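Local structure of tetratricopeptide repeat protein (Parabacteroides merdae ATCC 43184, 4R7S) at residues L27-A30 with M31-E34. The protein is of unknown function but, as a helical tetratricopeptide repeat protein, probably serves as a scaffold for binding other proteins or peptides. Numbering follows the deposited sequence.
Sequences LKAA and MRKE. With NO3 (nitrate ion), chain B.
Met-31 N donates a hydrogen bond to Leu-27 O at 3.0 Å, nearly straight (N-H...O 162°), in the last turn of helix 20-33. Arg-32 N is shared between Lys-28 O and Ala-29 O, both bonds weak. Lys-33 N bonds to Ala-29 O at 3.1 Å, with a weak second bond to Ala-30 O. Glu-34, the first residue to leave helical geometry, still closes the turn through its N to Ala-30 O at 3.2 Å.

The Arg-32 side chain bends at chi3 (-66°) and folds back along the helix, one guanidinium face lying over Lys-28 O and Ala-29 N, both set toward its rim; NH2 comes within 3.6 Å of Ala-29 CA. NH2 reaches a salt bridge with Glu-25, while Lys-28 NZ pairs with Glu-24. With CG anti to the backbone N and a bend at chi2 (71°), the Lys-33 chain leads away from the helix, and NZ donates to nitrate O1 at 3.2 Å, the ion probably from the crystallisation liquor. Glu-34 OE1 accepts from Asn-37 ND2, OE2 from Gly-1 N, and Glu-34 O from Asn-40 ND2.

Helix 20-33 packs among the stacked helices of a tetratricopeptide array: Leu-27, Ala-29 and Ala-30 touch helix 2-16, and Leu-27 and Met-31 meet helix 40-52.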
loop_
_atom_site.group_PDB
_atom_site.type_symbol
_atom_site.label_atom_id
_atom_site.label_comp_id
_atom_site.label_asym_id
_atom_site.label_seq_id
_atom_site.Cartn_x
_atom_site.Cartn_y
_atom_site.Cartn_z
ATOM N N LEU A 27 14.368 23.241 2.373
ATOM C CA LEU A 27 14.987 22.423 1.319
ATOM C C LEU A 27 15.068 23.187 -0.006
ATOM O O LEU A 27 16.143 23.246 -0.615
ATOM C CB LEU A 27 14.262 21.081 1.137
ATOM C CG LEU A 27 14.570 20.040 2.239
ATOM C CD1 LEU A 27 13.784 18.791 2.049
ATOM C CD2 LEU A 27 16.019 19.682 2.284
ATOM N N LYS A 28 13.950 23.828 -0.405
ATOM C CA LYS A 28 13.860 24.647 -1.609
ATOM C C LYS A 28 14.830 25.799 -1.537
ATOM O O LYS A 28 15.519 26.079 -2.530
ATOM C CB LYS A 28 12.442 25.160 -1.805
ATOM C CG LYS A 28 11.556 24.164 -2.530
ATOM C CD LYS A 28 10.139 24.713 -2.714
ATOM C CE LYS A 28 9.188 23.649 -3.179
ATOM N NZ LYS A 28 7.782 24.072 -3.012
ATOM N N ALA A 29 14.938 26.432 -0.346
ATOM C CA ALA A 29 15.845 27.555 -0.130
ATOM C C ALA A 29 17.306 27.100 -0.220
ATOM O O ALA A 29 18.132 27.773 -0.859
ATOM C CB ALA A 29 15.562 28.200 1.215
ATOM N N ALA A 30 17.626 25.952 0.396
ATOM C CA ALA A 30 18.975 25.410 0.340
ATOM C C ALA A 30 19.393 25.221 -1.117
ATOM O O ALA A 30 20.445 25.728 -1.513
ATOM C CB ALA A 30 19.058 24.097 1.101
HETATM N N MSE A 31 18.502 24.638 -1.941
HETATM C CA MSE A 31 18.774 24.399 -3.362
HETATM C C MSE A 31 18.857 25.663 -4.232
HETATM O O MSE A 31 19.505 25.630 -5.282
HETATM C CB MSE A 31 17.774 23.420 -3.923
HETATM C CG MSE A 31 18.127 22.023 -3.491
HETATM SE SE MSE A 31 16.950 20.730 -4.185
HETATM C CE MSE A 31 17.055 21.274 -6.176
ATOM N N ARG A 32 18.265 26.778 -3.797
ATOM C CA ARG A 32 18.416 28.039 -4.524
ATOM C C ARG A 32 19.759 28.641 -4.185
ATOM O O ARG A 32 20.326 29.359 -5.013
ATOM C CB ARG A 32 17.299 29.031 -4.199
ATOM C CG ARG A 32 15.959 28.703 -4.843
ATOM C CD ARG A 32 14.959 29.836 -4.661
ATOM N NE ARG A 32 14.590 30.042 -3.259
ATOM C CZ ARG A 32 13.535 29.488 -2.669
ATOM N NH1 ARG A 32 12.723 28.687 -3.356
ATOM N NH2 ARG A 32 13.274 29.741 -1.394
ATOM N N LYS A 33 20.277 28.356 -2.959
ATOM C CA LYS A 33 21.580 28.890 -2.507
ATOM C C LYS A 33 22.727 28.199 -3.258
ATOM O O LYS A 33 23.615 28.894 -3.735
ATOM C CB LYS A 33 21.763 28.789 -0.975
ATOM C CG LYS A 33 23.073 29.375 -0.428
ATOM C CD LYS A 33 23.165 30.906 -0.474
ATOM C CE LYS A 33 24.488 31.408 0.075
ATOM N NZ LYS A 33 24.637 32.886 -0.050
ATOM N N GLU A 34 22.691 26.870 -3.404
ATOM C CA GLU A 34 23.739 26.136 -4.129
ATOM C C GLU A 34 23.092 25.290 -5.233
ATOM O O GLU A 34 22.984 24.068 -5.095
ATOM C CB GLU A 34 24.600 25.275 -3.178
ATOM C CG GLU A 34 25.271 26.056 -2.052
ATOM C CD GLU A 34 26.419 25.406 -1.299
ATOM O OE1 GLU A 34 26.972 24.390 -1.775
ATOM O OE2 GLU A 34 26.814 25.970 -0.254
HETATM N N NO3 B . 25.337 32.219 -3.657
HETATM O O1 NO3 B . 24.958 33.289 -3.209
HETATM O O2 NO3 B . 25.693 31.282 -2.962
HETATM O O3 NO3 B . 25.380 32.064 -4.974
#